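Long-range contacts in putative glycosidase ph117-related (Bacteroides thetaiotaomicron, PDB 5A7V), which probably cleaves or phosphorolyses beta-linked mannosides and binds mannose in a pocket of its beta-propeller: residues A188-F197 / N244-L255; L200-L208 / I221-E231. One frame throughout, in Å; residues are numbered along the deposited sequence.

Contact 1: A188-F197 / N244-L255; sequences AFAKAYDGKF and NWTPYVNTDGSL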
loop_
_atom_site.group_PDB
_atom_site.type_symbol
_atom_site.label_atom_id
_atom_site.label_comp_id
_atom_site.label_asym_id
_atom_site.label_seq_id
_atom_site.Cartn_x
_atom_site.Cartn_y
_atom_site.Cartn_z
ATOM N N ALA A 188 -0.993 -12.782 -9.932
ATOM C CA ALA A 188 -2.444 -12.743 -9.775
ATOM C C ALA A 188 -3.167 -12.977 -11.079
ATOM O O ALA A 188 -4.258 -13.583 -11.068
ATOM C CB ALA A 188 -2.846 -11.382 -9.218
ATOM N N PHE A 189 -2.576 -12.536 -12.187
ATOM C CA PHE A 189 -3.240 -12.582 -13.495
ATOM C C PHE A 189 -2.599 -13.619 -14.427
ATOM O O PHE A 189 -2.743 -13.560 -15.655
ATOM C CB PHE A 189 -3.263 -11.206 -14.139
ATOM C CG PHE A 189 -3.788 -10.136 -13.233
ATOM C CD1 PHE A 189 -4.944 -10.302 -12.510
ATOM C CD2 PHE A 189 -3.084 -8.934 -13.074
ATOM C CE1 PHE A 189 -5.411 -9.313 -11.640
ATOM C CE2 PHE A 189 -3.561 -7.953 -12.241
ATOM C CZ PHE A 189 -4.729 -8.114 -11.534
ATOM N N ALA A 190 -1.915 -14.618 -13.841
ATOM C CA ALA A 190 -1.302 -15.664 -14.678
ATOM C C ALA A 190 -2.287 -16.462 -15.538
ATOM O O ALA A 190 -2.012 -16.777 -16.683
ATOM C CB ALA A 190 -0.524 -16.645 -13.813
ATOM N N LYS A 191 -3.413 -16.813 -14.937
ATOM C CA LYS A 191 -4.307 -17.818 -15.546
ATOM C C LYS A 191 -5.415 -17.220 -16.433
ATOM O O LYS A 191 -5.813 -17.845 -17.429
ATOM C CB LYS A 191 -4.966 -18.606 -14.403
ATOM C CG LYS A 191 -5.841 -19.790 -14.761
ATOM C CD LYS A 191 -6.242 -20.587 -13.511
ATOM C CE LYS A 191 -7.545 -20.123 -12.868
ATOM N NZ LYS A 191 -8.333 -21.316 -12.439
ATOM N N ALA A 192 -5.954 -16.066 -16.026
ATOM C CA ALA A 192 -7.152 -15.534 -16.675
ATOM C C ALA A 192 -6.960 -15.309 -18.182
ATOM O O ALA A 192 -5.878 -14.986 -18.654
ATOM C CB ALA A 192 -7.547 -14.208 -16.004
ATOM N N TYR A 193 -8.036 -15.459 -18.942
ATOM C CA TYR A 193 -8.035 -15.159 -20.365
ATOM C C TYR A 193 -6.892 -15.899 -21.091
ATOM O O TYR A 193 -6.164 -15.306 -21.886
ATOM C CB TYR A 193 -7.981 -13.648 -20.614
ATOM C CG TYR A 193 -9.096 -12.857 -19.928
ATOM C CD1 TYR A 193 -10.427 -12.999 -20.304
ATOM C CD2 TYR A 193 -8.821 -11.956 -18.918
ATOM C CE1 TYR A 193 -11.437 -12.286 -19.657
ATOM C CE2 TYR A 193 -9.824 -11.260 -18.263
ATOM C CZ TYR A 193 -11.115 -11.385 -18.631
ATOM O OH TYR A 193 -12.076 -10.648 -17.947
ATOM N N ASP A 194 -6.703 -17.187 -20.756
ATOM C CA ASP A 194 -5.696 -18.041 -21.393
ATOM C C ASP A 194 -4.290 -17.431 -21.273
ATOM O O ASP A 194 -3.482 -17.489 -22.207
ATOM C CB ASP A 194 -6.072 -18.312 -22.869
ATOM C CG ASP A 194 -5.274 -19.433 -23.490
ATOM O OD1 ASP A 194 -4.894 -20.380 -22.772
ATOM O OD2 ASP A 194 -5.017 -19.374 -24.718
ATOM N N GLY A 195 -4.021 -16.812 -20.123
ATOM C CA GLY A 195 -2.715 -16.222 -19.849
ATOM C C GLY A 195 -2.419 -14.891 -20.474
ATOM O O GLY A 195 -1.264 -14.470 -20.469
ATOM N N LYS A 196 -3.434 -14.203 -20.978
ATOM C CA LYS A 196 -3.209 -12.902 -21.671
ATOM C C LYS A 196 -2.331 -11.924 -20.897
ATOM O O LYS A 196 -1.500 -11.232 -21.508
ATOM C CB LYS A 196 -4.566 -12.257 -22.005
ATOM C CG LYS A 196 -4.570 -10.869 -22.684
ATOM C CD LYS A 196 -6.008 -10.511 -23.062
ATOM C CE LYS A 196 -6.182 -9.139 -23.668
ATOM N NZ LYS A 196 -5.321 -8.948 -24.848
ATOM N N PHE A 197 -2.545 -11.836 -19.575
ATOM C CA PHE A 197 -1.869 -10.824 -18.746
ATOM C C PHE A 197 -0.718 -11.389 -17.929
ATOM O O PHE A 197 -0.236 -10.719 -17.032
ATOM C CB PHE A 197 -2.892 -10.077 -17.887
ATOM C CG PHE A 197 -3.969 -9.352 -18.696
ATOM C CD1 PHE A 197 -3.642 -8.257 -19.462
ATOM C CD2 PHE A 197 -5.281 -9.755 -18.677
ATOM C CE1 PHE A 197 -4.646 -7.607 -20.173
ATOM C CE2 PHE A 197 -6.286 -9.113 -19.396
ATOM C CZ PHE A 197 -5.957 -8.018 -20.141
ATOM N N ASN A 244 -6.130 -16.758 -7.945
ATOM C CA ASN A 244 -6.298 -16.505 -9.383
ATOM C C ASN A 244 -7.347 -15.410 -9.573
ATOM O O ASN A 244 -8.519 -15.581 -9.226
ATOM C CB ASN A 244 -6.709 -17.789 -10.118
ATOM C CG ASN A 244 -5.645 -18.858 -10.029
ATOM O OD1 ASN A 244 -4.515 -18.676 -10.517
ATOM N ND2 ASN A 244 -5.968 -19.969 -9.396
ATOM N N TRP A 245 -6.905 -14.279 -10.125
ATOM C CA TRP A 245 -7.760 -13.080 -10.288
ATOM C C TRP A 245 -8.043 -12.816 -11.758
ATOM O O TRP A 245 -7.161 -12.992 -12.606
ATOM C CB TRP A 245 -7.046 -11.870 -9.626
ATOM C CG TRP A 245 -6.956 -12.004 -8.137
ATOM C CD1 TRP A 245 -5.977 -12.684 -7.404
ATOM C CD2 TRP A 245 -7.914 -11.524 -7.166
ATOM N NE1 TRP A 245 -6.289 -12.632 -6.081
ATOM C CE2 TRP A 245 -7.458 -11.933 -5.886
ATOM C CE3 TRP A 245 -9.116 -10.792 -7.251
ATOM C CZ2 TRP A 245 -8.132 -11.609 -4.717
ATOM C CZ3 TRP A 245 -9.803 -10.528 -6.101
ATOM C CH2 TRP A 245 -9.326 -10.935 -4.844
ATOM N N THR A 246 -9.279 -12.373 -12.043
ATOM C CA THR A 246 -9.740 -12.118 -13.395
ATOM C C THR A 246 -10.026 -10.624 -13.530
ATOM O O THR A 246 -10.974 -10.128 -12.924
ATOM C CB THR A 246 -10.978 -12.970 -13.685
ATOM O OG1 THR A 246 -10.650 -14.357 -13.535
ATOM C CG2 THR A 246 -11.515 -12.697 -15.089
ATOM N N PRO A 247 -9.155 -9.890 -14.277
ATOM C CA PRO A 247 -9.412 -8.463 -14.440
ATOM C C PRO A 247 -10.705 -8.157 -15.165
ATOM O O PRO A 247 -11.127 -8.935 -16.027
ATOM C CB PRO A 247 -8.216 -7.961 -15.249
ATOM C CG PRO A 247 -7.158 -8.962 -15.104
ATOM C CD PRO A 247 -7.895 -10.294 -14.918
ATOM N N TYR A 248 -11.309 -7.014 -14.810
ATOM C CA TYR A 248 -12.428 -6.482 -15.587
ATOM C C TYR A 248 -11.856 -5.906 -16.899
ATOM O O TYR A 248 -10.886 -5.132 -16.870
ATOM C CB TYR A 248 -13.196 -5.384 -14.856
ATOM C CG TYR A 248 -14.142 -5.830 -13.782
ATOM C CD1 TYR A 248 -13.681 -6.079 -12.505
ATOM C CD2 TYR A 248 -15.495 -5.967 -14.028
ATOM C CE1 TYR A 248 -14.536 -6.504 -11.474
ATOM C CE2 TYR A 248 -16.363 -6.375 -13.014
ATOM C CZ TYR A 248 -15.872 -6.657 -11.735
ATOM O OH TYR A 248 -16.721 -7.004 -10.698
ATOM N N VAL A 249 -12.501 -6.226 -18.012
ATOM C CA VAL A 249 -12.037 -5.833 -19.312
ATOM C C VAL A 249 -13.150 -5.163 -20.107
ATOM O O VAL A 249 -14.344 -5.303 -19.832
ATOM C CB VAL A 249 -11.425 -7.018 -20.129
ATOM C CG1 VAL A 249 -10.198 -7.566 -19.421
ATOM C CG2 VAL A 249 -12.445 -8.107 -20.437
ATOM N N ASN A 250 -12.697 -4.389 -21.080
ATOM C CA ASN A 250 -13.565 -3.693 -22.047
ATOM C C ASN A 250 -14.040 -4.637 -23.157
ATOM O O ASN A 250 -13.596 -5.794 -23.238
ATOM C CB ASN A 250 -12.772 -2.553 -22.666
ATOM C CG ASN A 250 -12.580 -1.395 -21.705
ATOM O OD1 ASN A 250 -13.526 -0.967 -21.034
ATOM N ND2 ASN A 250 -11.357 -0.870 -21.639
ATOM N N THR A 251 -14.923 -4.149 -24.020
ATOM C CA THR A 251 -15.447 -4.901 -25.162
ATOM C C THR A 251 -14.327 -5.565 -25.966
ATOM O O THR A 251 -14.461 -6.710 -26.374
ATOM C CB THR A 251 -16.290 -3.960 -26.053
ATOM O OG1 THR A 251 -17.194 -3.221 -25.214
ATOM C CG2 THR A 251 -17.079 -4.714 -27.130
ATOM N N ASP A 252 -13.211 -4.848 -26.165
ATOM C CA ASP A 252 -12.087 -5.338 -26.996
ATOM C C ASP A 252 -11.053 -6.133 -26.205
ATOM O O ASP A 252 -10.003 -6.438 -26.753
ATOM C CB ASP A 252 -11.341 -4.196 -27.728
ATOM C CG ASP A 252 -10.582 -3.254 -26.790
ATOM O OD1 ASP A 252 -10.747 -3.376 -25.550
ATOM O OD2 ASP A 252 -9.846 -2.370 -27.327
ATOM N N GLY A 253 -11.345 -6.416 -24.928
ATOM C CA GLY A 253 -10.475 -7.219 -24.064
ATOM C C GLY A 253 -9.403 -6.433 -23.363
ATOM O O GLY A 253 -8.662 -7.005 -22.555
ATOM N N SER A 254 -9.330 -5.114 -23.620
ATOM C CA SER A 254 -8.364 -4.270 -22.908
ATOM C C SER A 254 -8.798 -4.084 -21.454
ATOM O O SER A 254 -9.976 -4.227 -21.123
ATOM C CB SER A 254 -8.185 -2.891 -23.563
ATOM O OG SER A 254 -9.401 -2.156 -23.608
ATOM N N LEU A 255 -7.849 -3.711 -20.585
ATOM C CA LEU A 255 -8.172 -3.515 -19.147
ATOM C C LEU A 255 -9.136 -2.326 -18.993
ATOM O O LEU A 255 -8.891 -1.229 -19.544
ATOM C CB LEU A 255 -6.918 -3.291 -18.341
ATOM C CG LEU A 255 -5.935 -4.470 -18.334
ATOM C CD1 LEU A 255 -4.578 -3.990 -17.810
ATOM C CD2 LEU A 255 -6.462 -5.619 -17.486
HETATM O O HOH W 1 -3.617 -16.496 -11.865
HETATM O O HOH W 2 -5.747 -15.276 -13.217
#

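Contact 2: L200-L208 / I221-E231; sequences LGCKSGSIL and IDGKYFMYWGE. With MAN (alpha-D-mannopyranose), chain D; BMA (beta-D-mannopyranose), chain C; MAN (alpha-D-mannopyranose), chain E.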
loop_
_atom_site.group_PDB
_atom_site.type_symbol
_atom_site.label_atom_id
_atom_site.label_comp_id
_atom_site.label_asym_id
_atom_site.label_seq_id
_atom_site.Cartn_x
_atom_site.Cartn_y
_atom_site.Cartn_z
ATOM N N LEU A 200 1.944 -8.900 -18.103
ATOM C CA LEU A 200 1.554 -7.514 -17.805
ATOM C C LEU A 200 2.380 -6.951 -16.669
ATOM O O LEU A 200 2.514 -7.569 -15.593
ATOM C CB LEU A 200 0.079 -7.471 -17.410
ATOM C CG LEU A 200 -0.494 -6.121 -16.975
ATOM C CD1 LEU A 200 -0.575 -5.197 -18.162
ATOM C CD2 LEU A 200 -1.842 -6.319 -16.326
ATOM N N GLY A 201 2.969 -5.768 -16.893
ATOM C CA GLY A 201 3.610 -5.041 -15.801
ATOM C C GLY A 201 2.515 -4.432 -14.937
ATOM O O GLY A 201 1.666 -3.643 -15.389
ATOM N N CYS A 202 2.485 -4.834 -13.692
ATOM C CA CYS A 202 1.440 -4.447 -12.767
ATOM C C CYS A 202 1.899 -4.550 -11.318
ATOM O O CYS A 202 2.886 -5.233 -11.020
ATOM C CB CYS A 202 0.159 -5.256 -13.032
ATOM S SG CYS A 202 0.330 -7.048 -12.945
ATOM N N LYS A 203 1.123 -3.930 -10.425
ATOM C CA LYS A 203 1.435 -3.854 -8.997
ATOM C C LYS A 203 0.282 -3.208 -8.255
ATOM O O LYS A 203 -0.651 -2.712 -8.896
ATOM C CB LYS A 203 2.764 -3.112 -8.736
ATOM C CG LYS A 203 2.818 -1.681 -9.319
ATOM C CD LYS A 203 4.113 -0.933 -8.933
ATOM C CE LYS A 203 5.333 -1.580 -9.511
ATOM N NZ LYS A 203 6.595 -0.904 -9.115
ATOM N N SER A 204 0.339 -3.237 -6.942
ATOM C CA SER A 204 -0.531 -2.442 -6.046
ATOM C C SER A 204 -1.982 -2.946 -6.027
ATOM O O SER A 204 -2.860 -2.383 -6.688
ATOM C CB SER A 204 -0.428 -0.948 -6.370
ATOM O OG SER A 204 0.916 -0.536 -6.169
ATOM N N GLY A 205 -2.188 -4.029 -5.259
ATOM C CA GLY A 205 -3.487 -4.695 -5.169
ATOM C C GLY A 205 -4.164 -4.522 -3.835
ATOM O O GLY A 205 -3.616 -4.955 -2.798
ATOM N N SER A 206 -5.369 -3.944 -3.830
ATOM C CA SER A 206 -6.181 -3.614 -2.634
ATOM C C SER A 206 -7.463 -4.455 -2.625
ATOM O O SER A 206 -8.467 -4.140 -3.292
ATOM C CB SER A 206 -6.562 -2.129 -2.715
ATOM O OG SER A 206 -5.407 -1.282 -2.744
ATOM N N ILE A 207 -7.401 -5.568 -1.886
ATOM C CA ILE A 207 -8.544 -6.466 -1.723
ATOM C C ILE A 207 -9.631 -5.783 -0.905
ATOM O O ILE A 207 -9.350 -5.023 0.024
ATOM C CB ILE A 207 -8.089 -7.815 -1.150
ATOM C CG1 ILE A 207 -7.120 -8.505 -2.078
ATOM C CG2 ILE A 207 -9.264 -8.740 -0.833
ATOM C CD1 ILE A 207 -6.463 -9.771 -1.545
ATOM N N LEU A 208 -10.913 -6.042 -1.269
ATOM C CA LEU A 208 -12.037 -5.501 -0.516
ATOM C C LEU A 208 -12.219 -6.184 0.845
ATOM O O LEU A 208 -12.241 -7.445 0.893
ATOM C CB LEU A 208 -13.316 -5.628 -1.343
ATOM C CG LEU A 208 -14.595 -5.090 -0.724
ATOM C CD1 LEU A 208 -14.498 -3.568 -0.552
ATOM C CD2 LEU A 208 -15.777 -5.434 -1.594
ATOM N N ILE A 221 -18.457 -9.866 -2.683
ATOM C CA ILE A 221 -19.552 -9.103 -3.311
ATOM C C ILE A 221 -20.024 -9.922 -4.482
ATOM O O ILE A 221 -19.222 -10.412 -5.272
ATOM C CB ILE A 221 -19.138 -7.711 -3.850
ATOM C CG1 ILE A 221 -18.569 -6.840 -2.764
ATOM C CG2 ILE A 221 -20.334 -7.019 -4.543
ATOM C CD1 ILE A 221 -19.576 -6.052 -1.962
ATOM N N ASP A 222 -21.342 -10.105 -4.539
ATOM C CA ASP A 222 -21.977 -10.946 -5.565
ATOM C C ASP A 222 -21.324 -12.339 -5.610
ATOM O O ASP A 222 -21.119 -12.953 -6.669
ATOM C CB ASP A 222 -21.936 -10.282 -6.916
ATOM C CG ASP A 222 -22.732 -8.958 -6.958
ATOM O OD1 ASP A 222 -23.708 -8.771 -6.203
ATOM O OD2 ASP A 222 -22.388 -8.097 -7.774
ATOM N N GLY A 223 -20.997 -12.837 -4.421
ATOM C CA GLY A 223 -20.502 -14.196 -4.293
ATOM C C GLY A 223 -19.016 -14.416 -4.609
ATOM O O GLY A 223 -18.552 -15.562 -4.540
ATOM N N LYS A 224 -18.298 -13.351 -4.955
ATOM C CA LYS A 224 -16.870 -13.451 -5.297
ATOM C C LYS A 224 -16.049 -12.453 -4.539
ATOM O O LYS A 224 -16.546 -11.443 -4.057
ATOM C CB LYS A 224 -16.625 -13.238 -6.819
ATOM C CG LYS A 224 -17.336 -14.278 -7.693
ATOM C CD LYS A 224 -17.032 -14.145 -9.172
ATOM C CE LYS A 224 -17.807 -15.185 -9.964
ATOM N NZ LYS A 224 -18.646 -14.573 -11.010
ATOM N N TYR A 225 -14.765 -12.765 -4.409
ATOM C CA TYR A 225 -13.828 -11.784 -3.870
ATOM C C TYR A 225 -13.579 -10.661 -4.909
ATOM O O TYR A 225 -13.772 -10.862 -6.113
ATOM C CB TYR A 225 -12.541 -12.488 -3.449
ATOM C CG TYR A 225 -12.780 -13.572 -2.424
ATOM C CD1 TYR A 225 -13.126 -13.222 -1.121
ATOM C CD2 TYR A 225 -12.684 -14.923 -2.761
ATOM C CE1 TYR A 225 -13.355 -14.177 -0.161
ATOM C CE2 TYR A 225 -12.904 -15.916 -1.779
ATOM C CZ TYR A 225 -13.262 -15.515 -0.498
ATOM O OH TYR A 225 -13.446 -16.486 0.477
ATOM N N PHE A 226 -13.085 -9.523 -4.429
ATOM C CA PHE A 226 -12.939 -8.334 -5.252
ATOM C C PHE A 226 -11.642 -7.603 -4.878
ATOM O O PHE A 226 -11.309 -7.514 -3.698
ATOM C CB PHE A 226 -14.141 -7.406 -5.051
ATOM C CG PHE A 226 -14.172 -6.249 -6.014
ATOM C CD1 PHE A 226 -13.418 -5.095 -5.798
ATOM C CD2 PHE A 226 -14.937 -6.324 -7.165
ATOM C CE1 PHE A 226 -13.444 -4.049 -6.696
ATOM C CE2 PHE A 226 -14.938 -5.270 -8.065
ATOM C CZ PHE A 226 -14.193 -4.129 -7.823
ATOM N N MET A 227 -10.940 -7.079 -5.894
ATOM C CA MET A 227 -9.715 -6.329 -5.662
ATOM C C MET A 227 -9.650 -5.137 -6.631
ATOM O O MET A 227 -9.844 -5.305 -7.844
ATOM C CB MET A 227 -8.504 -7.259 -5.916
ATOM C CG MET A 227 -7.153 -6.621 -5.725
ATOM S SD MET A 227 -5.770 -7.781 -5.934
ATOM C CE MET A 227 -5.871 -8.301 -7.652
ATOM N N TYR A 228 -9.350 -3.961 -6.084
ATOM C CA TYR A 228 -8.892 -2.797 -6.909
ATOM C C TYR A 228 -7.396 -2.952 -7.064
ATOM O O TYR A 228 -6.710 -3.308 -6.109
ATOM C CB TYR A 228 -9.228 -1.462 -6.202
ATOM C CG TYR A 228 -10.706 -1.257 -5.913
ATOM C CD1 TYR A 228 -11.540 -0.658 -6.826
ATOM C CD2 TYR A 228 -11.266 -1.665 -4.725
ATOM C CE1 TYR A 228 -12.892 -0.506 -6.599
ATOM C CE2 TYR A 228 -12.614 -1.495 -4.468
ATOM C CZ TYR A 228 -13.432 -0.902 -5.405
ATOM O OH TYR A 228 -14.775 -0.787 -5.135
ATOM N N TRP A 229 -6.864 -2.624 -8.245
ATOM C CA TRP A 229 -5.442 -2.731 -8.420
ATOM C C TRP A 229 -4.945 -1.747 -9.468
ATOM O O TRP A 229 -5.720 -1.307 -10.314
ATOM C CB TRP A 229 -5.069 -4.210 -8.763
ATOM C CG TRP A 229 -5.601 -4.647 -10.074
ATOM C CD1 TRP A 229 -6.842 -5.183 -10.318
ATOM C CD2 TRP A 229 -4.926 -4.605 -11.326
ATOM N NE1 TRP A 229 -6.998 -5.446 -11.649
ATOM C CE2 TRP A 229 -5.851 -5.074 -12.314
ATOM C CE3 TRP A 229 -3.675 -4.118 -11.745
ATOM C CZ2 TRP A 229 -5.524 -5.160 -13.661
ATOM C CZ3 TRP A 229 -3.370 -4.184 -13.097
ATOM C CH2 TRP A 229 -4.303 -4.683 -14.046
ATOM N N GLY A 230 -3.654 -1.460 -9.431
ATOM C CA GLY A 230 -2.992 -0.685 -10.464
ATOM C C GLY A 230 -2.222 0.505 -9.962
ATOM O O GLY A 230 -2.429 0.968 -8.855
ATOM N N GLU A 231 -1.337 0.933 -10.844
ATOM C CA GLU A 231 -0.457 2.100 -10.621
ATOM C C GLU A 231 -0.855 3.334 -11.473
ATOM O O GLU A 231 -1.045 4.451 -10.943
ATOM C CB GLU A 231 0.992 1.678 -10.888
ATOM C CG GLU A 231 2.038 2.758 -10.751
ATOM C CD GLU A 231 3.414 2.370 -11.232
ATOM O OE1 GLU A 231 3.598 1.419 -12.021
ATOM O OE2 GLU A 231 4.376 3.052 -10.804
HETATM C C1 MAN D . 9.789 1.212 -9.631
HETATM C C2 MAN D . 9.367 1.552 -8.266
HETATM C C3 MAN D . 10.330 0.794 -7.380
HETATM C C4 MAN D . 10.424 -0.697 -7.680
HETATM C C5 MAN D . 10.578 -0.956 -9.168
HETATM C C6 MAN D . 10.194 -2.367 -9.560
HETATM O O1 MAN D . 10.962 1.771 -10.088
HETATM O O2 MAN D . 8.063 1.081 -7.948
HETATM O O3 MAN D . 10.011 0.904 -5.986
HETATM O O4 MAN D . 11.564 -1.259 -7.003
HETATM O O5 MAN D . 9.739 -0.119 -9.939
HETATM O O6 MAN D . 8.845 -2.696 -9.211
HETATM C C1 BMA C . 9.787 1.367 -9.541
HETATM C C2 BMA C . 9.623 1.555 -8.029
HETATM C C3 BMA C . 10.609 0.659 -7.315
HETATM C C4 BMA C . 10.452 -0.774 -7.786
HETATM C C5 BMA C . 10.392 -0.865 -9.315
HETATM C C6 BMA C . 10.069 -2.263 -9.810
HETATM O O1 BMA C . 8.967 2.185 -10.360
HETATM O O2 BMA C . 8.304 1.177 -7.615
HETATM O O3 BMA C . 10.500 0.741 -5.843
HETATM O O4 BMA C . 11.581 -1.510 -7.290
HETATM O O5 BMA C . 9.416 0.031 -9.896
HETATM O O6 BMA C . 8.822 -2.756 -9.312
HETATM C C1 MAN E . 5.862 3.252 -7.377
HETATM C C2 MAN E . 5.307 2.585 -6.099
HETATM C C3 MAN E . 6.319 2.317 -4.969
HETATM C C4 MAN E . 7.265 3.516 -4.771
HETATM C C5 MAN E . 6.990 4.666 -5.757
HETATM C C6 MAN E . 8.045 5.791 -5.664
HETATM O O1 MAN E . 4.784 4.003 -8.160
HETATM O O2 MAN E . 4.738 1.343 -6.535
HETATM O O3 MAN E . 7.133 1.188 -5.220
HETATM O O4 MAN E . 7.124 3.907 -3.420
HETATM O O5 MAN E . 7.010 4.084 -7.099
HETATM O O6 MAN E . 9.331 5.271 -6.026
HETATM O O HOH W 3 -0.269 -1.583 -12.371
HETATM O O HOH W 4 6.478 1.442 -10.763
HETATM O O HOH W 5 -12.829 -9.406 -1.536
#

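Contact 1: A188-F197 / N244-L255
Tyr193 OH donates to Pro247 O from straight beyond the carbonyl, 2.7 Å away at a C=O...donor angle of 180°. The tyrosine reaches it from a turn in which Tyr193, Asp194 and Gly195 all have positive phi. This turn follows strand 183-187, the last of one blade of the five-bladed beta-propeller known for GH130 enzymes, and packs on strand 246-247 at the outer edge of the next blade. The CB of Tyr193 points to that strand, and a chi1 of -55° sets CG beside the backbone N, from where OH meets Pro247 O. That oxygen sits in plane at the ring edge, while Val249 CG2 comes to 3.6 Å from Tyr193 OH and Thr246 CG2 approaches obliquely.

Two further aromatic rings carry much of the apolar part. Pro247 CG covers one face of Phe189, 4.0 Å from the ring centroid, a CH-pi contact displaced toward the rim; Ala188 CB occupies the opposite face, and Trp245 O lies at the edge. The Phe197 ring is similarly sandwiched. Leu255 CD2 stands 3.9 Å from its centroid and Lys196 CG lies over the centre of the other face. Between Val249 and Leu255 the chain makes a type I turn, Asn250 to Gly253, overlapped by an Asx turn in which Asp252 OD1 accepts from Ser254 N.

A backbone bond, Trp245 N to Ala188 O at 2.9 Å (N-H...O 162°), ties the entrances of the two segments together. Lys191 crosses the Asn244 amide at about a right angle, bringing CE to 3.6 Å from Asn244 CG. Beside them a water accepts from Ala192 N at 2.9 Å and lies 2.8 Å from Trp245 O.

Contact 2: L200-L208 / I221-E231
Two antiparallel propeller-blade strands meet here, 205-208 leading away from a mannose pocket and 225-229 back to it, with Ser206 and Tyr228 as their hydrogen-bonded pair. Ser206 N meets Tyr228 O at 2.7 Å and nearly head-on (C=O...donor 174°), whereas Tyr228 N, 2.9 Å from Ser206 O, stands above that carbonyl's plane. Leu208 N to Phe226 O (2.9 Å) and Gly230 N to Ser204 O (3.0 Å) extend the pairing both ways. Met227 SD lies 3.9 Å from Gly205 CA. The Trp229 indole, set by a chi1 of 66°, turns CZ3 to Cys202 CB and CH2 to Leu200 CD2.

At the pocket end, Lys203 and Glu231 cross obliquely. Lys203 NZ donates to O6 at 2.9 Å in both overlapping models, alpha and beta, of one mannose, which Arg93 also bonds. A water accepts from Lys203 NZ and lies 2.6 Å from Glu231 OE2; a separate mannose places O1 2.8 Å from Glu231 OE2.

Strand 235-239 flanks 225-229, and 270-280 runs parallel to 205-212 on its other side. Ile207 and Met227 face strand 157-164 of the preceding blade; Ser206 and Tyr228 pack against 283-291, with Ser206 OG bonded to Gly274 O.

How the contacts relate
Both segments of contact 2 fall between those of contact 1 along the chain: the order is 188-197, 200-208, 221-231, 244-255. Their centres lie about 12 Å apart, and both reach one sheet, in which 205-212, 225-229, 235-239 and 246-247 pair in succession. Contact 2, centred about 12 Å from the chain centre, holds the inner strands beside the sugar; contact 1, about 22 Å out, joins the sheet's outer edge to the chain leaving the preceding blade. They meet directly, with Phe189 CZ 3.3 Å from Trp229 CE2 and Trp245 CZ3 3.5 Å from Met227 CB. Side-chain packing through Phe189 and Trp245 thus connects the pocket-bearing strands with the blade's periphery.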